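PDB 5G0A: transaminase from Bacillus megaterium, which probably transfers amino groups between amines or amino acids and carbonyl compounds by means of pyridoxal-5'-phosphate, with S selectivity. Local coordinates for residues K96-I105 with M338-M349; V264-F275 with V289-L300. All coordinates share one frame; numbering follows the deposited sequence. Where two conformers were deposited one is given.

Contact 1: K96-I105 with M338-M349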
loop_
_atom_site.group_PDB
_atom_site.type_symbol
_atom_site.label_atom_id
_atom_site.label_comp_id
_atom_site.label_asym_id
_atom_site.label_seq_id
_atom_site.Cartn_x
_atom_site.Cartn_y
_atom_site.Cartn_z
ATOM N N LYS B 96 32.573 10.905 20.559
ATOM C CA LYS B 96 32.796 10.302 21.862
ATOM C C LYS B 96 31.599 9.448 22.261
ATOM O O LYS B 96 31.770 8.351 22.776
ATOM C CB LYS B 96 33.043 11.369 22.926
ATOM C CG LYS B 96 33.343 10.800 24.300
ATOM C CD LYS B 96 33.860 11.927 25.179
ATOM C CE LYS B 96 33.397 11.741 26.603
ATOM N NZ LYS B 96 33.768 12.881 27.499
ATOM N N ALA B 97 30.378 9.946 22.024
ATOM C CA ALA B 97 29.199 9.190 22.431
ATOM C C ALA B 97 29.180 7.809 21.740
ATOM O O ALA B 97 28.839 6.803 22.363
ATOM C CB ALA B 97 27.907 9.958 22.124
ATOM N N ALA B 98 29.525 7.785 20.459
ATOM C CA ALA B 98 29.536 6.531 19.698
ATOM C C ALA B 98 30.655 5.604 20.203
ATOM O O ALA B 98 30.445 4.384 20.347
ATOM C CB ALA B 98 29.683 6.809 18.210
ATOM N N LYS B 99 31.817 6.195 20.489
ATOM C CA LYS B 99 32.966 5.442 21.049
ATOM C C LYS B 99 32.603 4.805 22.406
ATOM O O LYS B 99 32.923 3.641 22.663
ATOM C CB LYS B 99 34.222 6.335 21.144
ATOM C CG LYS B 99 35.450 5.635 21.766
ATOM C CD LYS B 99 35.451 5.772 23.272
ATOM C CE LYS B 99 36.717 5.203 23.918
ATOM N NZ LYS B 99 36.803 5.604 25.348
ATOM N N ILE B 100 31.922 5.560 23.265
ATOM C CA ILE B 100 31.495 5.034 24.551
ATOM C C ILE B 100 30.609 3.823 24.374
ATOM O O ILE B 100 30.811 2.797 25.026
ATOM C CB ILE B 100 30.774 6.091 25.397
ATOM C CG1 ILE B 100 31.780 7.204 25.750
ATOM C CG2 ILE B 100 30.193 5.463 26.664
ATOM C CD1 ILE B 100 31.119 8.426 26.356
ATOM N N ILE B 101 29.624 3.927 23.484
ATOM C CA ILE B 101 28.698 2.813 23.304
ATOM C C ILE B 101 29.428 1.586 22.756
ATOM O O ILE B 101 29.259 0.487 23.288
ATOM C CB ILE B 101 27.508 3.190 22.389
ATOM C CG1 ILE B 101 26.604 4.195 23.116
ATOM C CG2 ILE B 101 26.697 1.934 22.003
ATOM C CD1 ILE B 101 25.614 4.870 22.182
ATOM N N ILE B 102 30.285 1.781 21.760
ATOM C CA ILE B 102 30.896 0.645 21.056
ATOM C C ILE B 102 32.089 0.037 21.815
ATOM O O ILE B 102 32.208 -1.196 21.897
ATOM C CB ILE B 102 31.241 1.021 19.581
ATOM C CG1 ILE B 102 29.913 1.217 18.796
ATOM C CG2 ILE B 102 32.134 -0.036 18.908
ATOM C CD1 ILE B 102 30.061 1.998 17.489
ATOM N N GLU B 103 32.921 0.892 22.404
ATOM C CA GLU B 103 34.187 0.448 22.997
ATOM C C GLU B 103 34.231 0.411 24.519
ATOM O O GLU B 103 35.107 -0.277 25.077
ATOM C CB GLU B 103 35.354 1.292 22.481
ATOM C CG GLU B 103 35.560 1.224 20.979
ATOM C CD GLU B 103 35.790 -0.187 20.456
ATOM O OE1 GLU B 103 35.631 -1.158 21.220
ATOM O OE2 GLU B 103 36.121 -0.328 19.262
ATOM N N ASP B 104 33.344 1.162 25.186
ATOM C CA ASP B 104 33.309 1.192 26.667
ATOM C C ASP B 104 32.127 0.459 27.312
ATOM O O ASP B 104 32.198 -0.003 28.451
ATOM C CB ASP B 104 33.409 2.637 27.190
ATOM C CG ASP B 104 34.611 3.376 26.628
ATOM O OD1 ASP B 104 35.620 2.716 26.254
ATOM O OD2 ASP B 104 34.553 4.619 26.561
ATOM N N ILE B 105 31.024 0.356 26.577
ATOM C CA ILE B 105 29.867 -0.379 27.031
ATOM C C ILE B 105 29.792 -1.783 26.398
ATOM O O ILE B 105 29.614 -2.789 27.108
ATOM C CB ILE B 105 28.586 0.451 26.740
ATOM C CG1 ILE B 105 28.627 1.737 27.600
ATOM C CG2 ILE B 105 27.336 -0.393 26.977
ATOM C CD1 ILE B 105 27.418 2.660 27.498
ATOM N N MET B 338 24.370 15.555 22.285
ATOM C CA MET B 338 25.453 14.578 22.363
ATOM C C MET B 338 26.295 14.776 23.627
ATOM O O MET B 338 26.727 13.803 24.245
ATOM C CB MET B 338 26.348 14.586 21.115
ATOM C CG MET B 338 25.617 14.190 19.829
ATOM S SD MET B 338 25.035 12.478 19.846
ATOM C CE MET B 338 23.375 12.679 20.484
ATOM N N ALA B 339 26.484 16.026 24.029
ATOM C CA ALA B 339 27.136 16.301 25.331
ATOM C C ALA B 339 26.383 15.650 26.495
ATOM O O ALA B 339 27.006 15.089 27.407
ATOM C CB ALA B 339 27.303 17.807 25.531
ATOM N N ALA B 340 25.045 15.748 26.479
ATOM C CA ALA B 340 24.175 15.089 27.441
ATOM C C ALA B 340 24.332 13.568 27.428
ATOM O O ALA B 340 24.469 12.944 28.495
ATOM C CB ALA B 340 22.715 15.490 27.209
ATOM N N VAL B 341 24.305 12.962 26.233
ATOM C CA VAL B 341 24.513 11.515 26.129
ATOM C C VAL B 341 25.853 11.103 26.753
ATOM O O VAL B 341 25.916 10.161 27.553
ATOM C CB VAL B 341 24.424 11.029 24.660
ATOM C CG1 VAL B 341 24.796 9.550 24.557
ATOM C CG2 VAL B 341 23.004 11.227 24.159
ATOM N N CYS B 342 26.914 11.800 26.363
ATOM C CA CYS B 342 28.253 11.502 26.884
ATOM C C CYS B 342 28.279 11.543 28.394
ATOM O O CYS B 342 28.760 10.604 29.029
ATOM C CB CYS B 342 29.308 12.474 26.345
ATOM S SG CYS B 342 29.793 12.257 24.638
ATOM N N ALA B 343 27.732 12.605 28.973
ATOM C CA ALA B 343 27.751 12.748 30.431
ATOM C C ALA B 343 26.862 11.707 31.108
ATOM O O ALA B 343 27.232 11.136 32.124
ATOM C CB ALA B 343 27.351 14.154 30.840
ATOM N N ASN B 344 25.688 11.438 30.537
ATOM C CA ASN B 344 24.802 10.425 31.099
ATOM C C ASN B 344 25.500 9.058 31.169
ATOM O O ASN B 344 25.489 8.385 32.205
ATOM C CB ASN B 344 23.542 10.331 30.227
ATOM C CG ASN B 344 22.627 9.220 30.646
ATOM O OD1 ASN B 344 22.075 9.233 31.737
ATOM N ND2 ASN B 344 22.406 8.275 29.739
ATOM N N LEU B 345 26.132 8.668 30.061
ATOM C CA LEU B 345 26.805 7.371 29.977
ATOM C C LEU B 345 28.038 7.332 30.897
ATOM O O LEU B 345 28.344 6.291 31.497
ATOM C CB LEU B 345 27.200 7.064 28.527
ATOM C CG LEU B 345 25.986 6.903 27.587
ATOM C CD1 LEU B 345 26.406 6.532 26.168
ATOM C CD2 LEU B 345 25.007 5.886 28.161
ATOM N N GLU B 346 28.731 8.461 30.995
ATOM C CA GLU B 346 29.948 8.521 31.841
ATOM C C GLU B 346 29.576 8.357 33.299
ATOM O O GLU B 346 30.250 7.627 34.027
ATOM C CB GLU B 346 30.718 9.819 31.599
ATOM C CG GLU B 346 31.534 9.745 30.314
ATOM C CD GLU B 346 31.978 11.099 29.822
ATOM O OE1 GLU B 346 31.547 12.118 30.394
ATOM O OE2 GLU B 346 32.748 11.136 28.848
ATOM N N VAL B 347 28.493 9.022 33.718
ATOM C CA VAL B 347 27.992 8.895 35.095
ATOM C C VAL B 347 27.502 7.474 35.391
ATOM O O VAL B 347 27.822 6.890 36.435
ATOM C CB VAL B 347 26.880 9.935 35.416
ATOM C CG1 VAL B 347 26.318 9.698 36.819
ATOM C CG2 VAL B 347 27.414 11.360 35.299
ATOM N N MET B 348 26.705 6.929 34.467
ATOM C CA MET B 348 26.235 5.560 34.553
ATOM C C MET B 348 27.402 4.573 34.740
ATOM O O MET B 348 27.327 3.687 35.577
ATOM C CB MET B 348 25.427 5.241 33.291
ATOM C CG MET B 348 24.147 4.502 33.571
ATOM S SD MET B 348 23.217 4.272 32.050
ATOM C CE MET B 348 21.884 5.465 32.285
ATOM N N MET B 349 28.480 4.734 33.979
ATOM C CA MET B 349 29.642 3.852 34.084
ATOM C C MET B 349 30.422 4.065 35.390
ATOM O O MET B 349 30.751 3.100 36.100
ATOM C CB MET B 349 30.582 4.036 32.885
ATOM C CG MET B 349 30.042 3.484 31.565
ATOM S SD MET B 349 31.231 3.626 30.212
ATOM C CE MET B 349 31.366 5.409 30.095
#
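Helices 96-105 and 338-349 meet where Ala97 lies against Cys342, their CA atoms only 5.1 Å apart. The axes approach to 9.1 Å and run 33° from parallel, and a small residue on each helix lets the backbones come so near. Ala97 CB rests 4.0 Å from Val341 CG1, while Cys342 SG slips beside the Ala97 backbone, 3.5 Å from Ala97 N. One turn on, Ile100 is a knob in the hole formed by Cys342, Leu345, Glu346 and Met349. With CG1 beside the backbone N (chi1 -65°), its CG2 is left anti to that N and touches Met349 CE at 3.6 Å, and CD1 lies near Cys342 O and Glu346 CG. The flexible thioether of Met349 bends to bring CE there and SD near Asp104 CB. Leu345 spreads its two methyls, CD1 meeting Ile101 CG1 at 3.8 Å and CD2 meeting Ile105, whose side chain crosses at about a right angle. At the partly exposed side Lys96 NZ is modelled in a salt bridge with Glu346 OE2, left doubtful by a clash at that oxygen. Strand 112-118 packs Phe117 against Ala97 and Met338, helix 69-78 lies against Ala339 and Ala343, and Trp16 of the second subunit packs on Lys96.

Contact 2: V264-F275 with V289-L300. Unlike the reference sequence in segment 264-275: Asn268 (reference Thr). With PLP (pyridoxal-5'-phosphate), chain K.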
loop_
_atom_site.group_PDB
_atom_site.type_symbol
_atom_site.label_atom_id
_atom_site.label_comp_id
_atom_site.label_asym_id
_atom_site.label_seq_id
_atom_site.Cartn_x
_atom_site.Cartn_y
_atom_site.Cartn_z
ATOM N N VAL B 264 17.681 -13.727 7.660
ATOM C CA VAL B 264 16.871 -12.515 7.927
ATOM C C VAL B 264 17.558 -11.790 9.087
ATOM O O VAL B 264 18.150 -12.438 9.966
ATOM C CB VAL B 264 15.424 -12.956 8.259
ATOM C CG1 VAL B 264 14.595 -11.877 8.945
ATOM C CG2 VAL B 264 14.732 -13.481 6.990
ATOM N N LEU B 265 17.539 -10.461 9.064
ATOM C CA LEU B 265 18.097 -9.696 10.173
ATOM C C LEU B 265 17.229 -9.753 11.438
ATOM O O LEU B 265 16.014 -9.949 11.376
ATOM C CB LEU B 265 18.335 -8.232 9.751
ATOM C CG LEU B 265 19.310 -7.960 8.615
ATOM C CD1 LEU B 265 19.307 -6.462 8.274
ATOM C CD2 LEU B 265 20.735 -8.462 8.943
ATOM N N TRP B 266 17.881 -9.589 12.596
ATOM C CA TRP B 266 17.193 -9.399 13.854
ATOM C C TRP B 266 17.487 -8.005 14.416
ATOM O O TRP B 266 18.638 -7.660 14.713
ATOM C CB TRP B 266 17.552 -10.516 14.888
ATOM C CG TRP B 266 16.989 -10.267 16.257
ATOM C CD1 TRP B 266 15.744 -9.768 16.562
ATOM C CD2 TRP B 266 17.636 -10.516 17.515
ATOM N NE1 TRP B 266 15.594 -9.667 17.925
ATOM C CE2 TRP B 266 16.733 -10.123 18.531
ATOM C CE3 TRP B 266 18.896 -11.037 17.886
ATOM C CZ2 TRP B 266 17.049 -10.215 19.894
ATOM C CZ3 TRP B 266 19.195 -11.126 19.246
ATOM C CH2 TRP B 266 18.284 -10.716 20.225
ATOM N N ILE B 267 16.441 -7.187 14.483
ATOM C CA ILE B 267 16.521 -5.870 15.108
ATOM C C ILE B 267 15.946 -6.034 16.498
ATOM O O ILE B 267 14.783 -6.401 16.658
ATOM C CB ILE B 267 15.644 -4.822 14.358
ATOM C CG1 ILE B 267 16.070 -4.703 12.882
ATOM C CG2 ILE B 267 15.709 -3.478 15.121
ATOM C CD1 ILE B 267 15.084 -3.888 12.018
ATOM N N ASN B 268 16.742 -5.761 17.535
ATOM C CA ASN B 268 16.115 -5.640 18.847
ATOM C C ASN B 268 15.966 -4.182 19.264
ATOM O O ASN B 268 16.919 -3.416 19.201
ATOM C CB ASN B 268 16.818 -6.437 19.962
ATOM C CG ASN B 268 15.972 -6.497 21.207
ATOM O OD1 ASN B 268 14.813 -6.959 21.175
ATOM N ND2 ASN B 268 16.510 -5.985 22.314
ATOM N N ASP B 269 14.741 -3.828 19.634
ATOM C CA ASP B 269 14.395 -2.467 20.013
ATOM C C ASP B 269 14.713 -2.288 21.495
ATOM O O ASP B 269 14.016 -2.841 22.353
ATOM C CB ASP B 269 12.896 -2.230 19.739
ATOM C CG ASP B 269 12.474 -0.768 19.954
ATOM O OD1 ASP B 269 13.252 0.014 20.546
ATOM O OD2 ASP B 269 11.361 -0.418 19.505
ATOM N N GLU B 270 15.787 -1.542 21.771
ATOM C CA GLU B 270 16.248 -1.307 23.139
ATOM C C GLU B 270 15.892 0.078 23.634
ATOM O O GLU B 270 16.512 0.568 24.573
ATOM C CB GLU B 270 17.773 -1.445 23.207
ATOM C CG GLU B 270 18.330 -2.873 23.081
ATOM C CD GLU B 270 18.109 -3.729 24.330
ATOM O OE1 GLU B 270 17.894 -3.180 25.442
ATOM O OE2 GLU B 270 18.165 -4.974 24.212
ATOM N N VAL B 271 14.934 0.744 22.995
ATOM C CA VAL B 271 14.635 2.122 23.421
ATOM C C VAL B 271 14.185 2.143 24.868
ATOM O O VAL B 271 14.590 3.023 25.625
ATOM C CB VAL B 271 13.559 2.793 22.529
ATOM C CG1 VAL B 271 13.083 4.114 23.151
ATOM C CG2 VAL B 271 14.129 3.041 21.142
ATOM N N LEU B 272 13.357 1.173 25.260
ATOM C CA LEU B 272 12.943 1.100 26.654
ATOM C C LEU B 272 13.876 0.260 27.533
ATOM O O LEU B 272 14.228 0.691 28.644
ATOM C CB LEU B 272 11.491 0.646 26.778
ATOM C CG LEU B 272 10.869 0.814 28.170
ATOM C CD1 LEU B 272 9.433 1.330 28.071
ATOM C CD2 LEU B 272 10.958 -0.499 28.935
ATOM N N THR B 273 14.290 -0.909 27.054
ATOM C CA THR B 273 15.097 -1.801 27.918
ATOM C C THR B 273 16.573 -1.432 28.003
ATOM O O THR B 273 17.333 -2.052 28.773
ATOM C CB THR B 273 14.997 -3.270 27.471
ATOM O OG1 THR B 273 15.390 -3.354 26.094
ATOM C CG2 THR B 273 13.566 -3.787 27.660
ATOM N N GLY B 274 16.991 -0.441 27.216
ATOM C CA GLY B 274 18.382 -0.066 27.133
ATOM C C GLY B 274 18.913 0.699 28.337
ATOM O O GLY B 274 18.155 1.277 29.111
ATOM N N PHE B 275 20.233 0.694 28.459
ATOM C CA PHE B 275 20.953 1.515 29.447
ATOM C C PHE B 275 20.585 1.246 30.888
ATOM O O PHE B 275 20.188 2.142 31.632
ATOM C CB PHE B 275 20.951 3.010 29.041
ATOM C CG PHE B 275 21.573 3.212 27.702
ATOM C CD1 PHE B 275 22.951 3.183 27.564
ATOM C CD2 PHE B 275 20.765 3.293 26.546
ATOM C CE1 PHE B 275 23.543 3.289 26.315
ATOM C CE2 PHE B 275 21.355 3.398 25.289
ATOM C CZ PHE B 275 22.735 3.419 25.172
ATOM N N VAL B 289 22.840 -13.769 23.400
ATOM C CA VAL B 289 22.837 -13.590 21.956
ATOM C C VAL B 289 23.210 -12.166 21.566
ATOM O O VAL B 289 23.380 -11.291 22.418
ATOM C CB VAL B 289 21.478 -13.973 21.306
ATOM C CG1 VAL B 289 21.270 -15.479 21.338
ATOM C CG2 VAL B 289 20.306 -13.242 21.972
ATOM N N GLN B 290 23.384 -11.952 20.271
ATOM C CA GLN B 290 23.758 -10.644 19.762
ATOM C C GLN B 290 22.864 -10.375 18.550
ATOM O O GLN B 290 22.698 -11.252 17.686
ATOM C CB GLN B 290 25.247 -10.600 19.396
ATOM C CG GLN B 290 26.149 -10.609 20.646
ATOM C CD GLN B 290 27.648 -10.597 20.366
ATOM O OE1 GLN B 290 28.115 -10.059 19.369
ATOM N NE2 GLN B 290 28.418 -11.186 21.289
ATOM N N PRO B 291 22.266 -9.180 18.495
ATOM C CA PRO B 291 21.414 -8.810 17.366
ATOM C C PRO B 291 22.219 -8.264 16.187
ATOM O O PRO B 291 23.454 -8.143 16.265
ATOM C CB PRO B 291 20.536 -7.689 17.966
ATOM C CG PRO B 291 21.492 -6.999 18.923
ATOM C CD PRO B 291 22.329 -8.109 19.522
ATOM N N ASP B 292 21.518 -7.925 15.093
ATOM C CA ASP B 292 22.147 -7.284 13.943
ATOM C C ASP B 292 22.068 -5.761 14.041
ATOM O O ASP B 292 22.923 -5.043 13.524
ATOM C CB ASP B 292 21.445 -7.741 12.653
ATOM C CG ASP B 292 21.619 -9.235 12.408
ATOM O OD1 ASP B 292 22.742 -9.635 12.027
ATOM O OD2 ASP B 292 20.658 -9.990 12.607
ATOM N N ILE B 293 21.002 -5.298 14.681
ATOM C CA ILE B 293 20.738 -3.855 14.839
ATOM C C ILE B 293 20.023 -3.669 16.165
ATOM O O ILE B 293 19.157 -4.489 16.528
ATOM C CB ILE B 293 19.776 -3.315 13.719
ATOM C CG1 ILE B 293 20.385 -3.478 12.329
ATOM C CG2 ILE B 293 19.406 -1.856 13.971
ATOM C CD1 ILE B 293 19.409 -3.207 11.178
ATOM N N ILE B 294 20.386 -2.615 16.910
ATOM C CA ILE B 294 19.522 -2.145 18.011
ATOM C C ILE B 294 19.125 -0.681 17.850
ATOM O O ILE B 294 19.835 0.101 17.213
ATOM C CB ILE B 294 20.092 -2.358 19.446
ATOM C CG1 ILE B 294 21.306 -1.440 19.725
ATOM C CG2 ILE B 294 20.314 -3.874 19.704
ATOM C CD1 ILE B 294 21.801 -1.554 21.177
ATOM N N THR B 295 17.984 -0.354 18.442
ATOM C CA THR B 295 17.486 1.019 18.496
ATOM C C THR B 295 17.495 1.494 19.939
ATOM O O THR B 295 17.228 0.710 20.857
ATOM C CB THR B 295 16.071 1.128 17.896
ATOM O OG1 THR B 295 15.221 0.151 18.495
ATOM C CG2 THR B 295 16.115 0.895 16.391
ATOM N N MET B 296 17.786 2.781 20.118
ATOM C CA MET B 296 17.988 3.377 21.459
ATOM C C MET B 296 17.312 4.732 21.548
ATOM O O MET B 296 17.136 5.422 20.551
ATOM C CB MET B 296 19.486 3.552 21.752
ATOM C CG MET B 296 20.259 2.235 21.848
ATOM S SD MET B 296 22.034 2.478 21.728
ATOM C CE MET B 296 22.223 2.607 19.950
ATOM N N GLY B 297 16.970 5.097 22.772
ATOM C CA GLY B 297 16.310 6.370 23.120
ATOM C C GLY B 297 16.246 6.360 24.652
ATOM O O GLY B 297 17.016 5.642 25.300
ATOM N N LYS B 298 15.364 7.176 25.223
ATOM C CA LYS B 298 15.039 7.138 26.688
ATOM C C LYS B 298 16.279 7.170 27.571
ATOM O O LYS B 298 16.868 8.249 27.765
ATOM C CB LYS B 298 14.096 5.957 26.980
ATOM C CG LYS B 298 12.744 6.133 26.288
ATOM C CD LYS B 298 11.722 5.050 26.638
ATOM C CE LYS B 298 10.278 5.426 26.217
ATOM N NZ LYS B 298 9.767 4.472 25.221
ATOM N N GLY B 299 16.727 6.003 28.055
ATOM C CA GLY B 299 17.947 5.925 28.894
ATOM C C GLY B 299 19.268 6.289 28.232
ATOM O O GLY B 299 20.272 6.490 28.925
ATOM N N LEU B 300 19.275 6.377 26.893
ATOM C CA LEU B 300 20.426 6.881 26.146
ATOM C C LEU B 300 20.950 8.234 26.659
ATOM O O LEU B 300 22.173 8.443 26.767
ATOM C CB LEU B 300 20.076 6.989 24.645
ATOM C CG LEU B 300 21.151 7.599 23.733
ATOM C CD1 LEU B 300 22.434 6.764 23.689
ATOM C CD2 LEU B 300 20.620 7.885 22.313
HETATM N N1 PLP K . 10.378 1.689 21.073
HETATM C C2 PLP K . 10.084 1.303 22.337
HETATM C C2A PLP K . 10.266 -0.143 22.746
HETATM C C3 PLP K . 9.665 2.311 23.338
HETATM O O3 PLP K . 9.405 1.986 24.613
HETATM C C4 PLP K . 9.532 3.713 22.914
HETATM C C4A PLP K . 9.142 4.790 23.927
HETATM C C5 PLP K . 9.840 3.984 21.488
HETATM C C6 PLP K . 10.221 2.952 20.643
HETATM C C5A PLP K . 9.684 5.372 20.884
HETATM O O4P PLP K . 10.511 6.349 21.480
HETATM P P PLP K . 10.040 7.893 21.362
HETATM O O1P PLP K . 11.256 8.578 21.923
HETATM O O2P PLP K . 9.745 8.227 19.911
HETATM O O3P PLP K . 8.820 8.011 22.237
HETATM O O HOH W 1 17.907 2.919 24.672
HETATM O O HOH W 2 16.670 3.151 27.406
#
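Trp266 O is gripped by two backbone donors at the start of the neighbouring strand, Asp292 N just before it at 2.9 Å and, weakly, Ile293 N. Asp292 returns the favour: its OD2 takes the Trp266 N-H almost straight (168°) on the anti side of the carboxylate, and also pairs with Arg256. Parallel pairing continues through Asn268 N to Ile293 O and Glu270 N to Thr295 O. Pro291 CB lies over one face of the Trp266 six-membered ring, 4.0 Å from its centroid, a CH-pi contact the rigid pyrrolidine ring makes readily. Where the strands end, Asp269 OD1 accepts the Val271 N-H at 3.1 Å, closing an Asx turn, and a weak bond from Thr295 OG1, which sits between its own backbone N and carbonyl carbon (chi1 51°). These hold the carboxylate so that OD2 lies 2.8 Å from PLP N1, with His149 as a further partner. An asparagine replacing Asp269 would probably leave PLP N1 without its carboxylate mate. Val271 lays CG1 over the face of the pyridine ring, 3.6 Å from PLP C4, and Lys298 NZ is bonded covalently to C4A. Phe275 takes Leu300 CA over its face and Met296 SD at its edge, a Met-aromatic contact. Asp269 at one strand end and the PLP-bound Lys298 just beyond the next are the hallmark of the cofactor site in fold-type I aminotransferases.

The centres of contacts 1 and 2 lie about 16 Å apart, yet the two touch directly. Along the chain they are nested: helix 92-105 comes first, strands 265-269 and 293-296 follow, and helix 335-350 closes the loop around them. Both strands of contact 2 are neighbours inside the seven-stranded sheet, whereas contact 1 is a helix pair packed against strand 112-118, at one edge of that sheet within the chain. Helix 335-350 makes the join: Asn344 ND2 hydrogen-bonds Gly299 O and, weakly, Leu300 O, and Leu345 CD2 packs on Phe275 CD1. The chain just beyond cofactor-bound Lys298 is thus tied to a helix pair that also borders the second subunit.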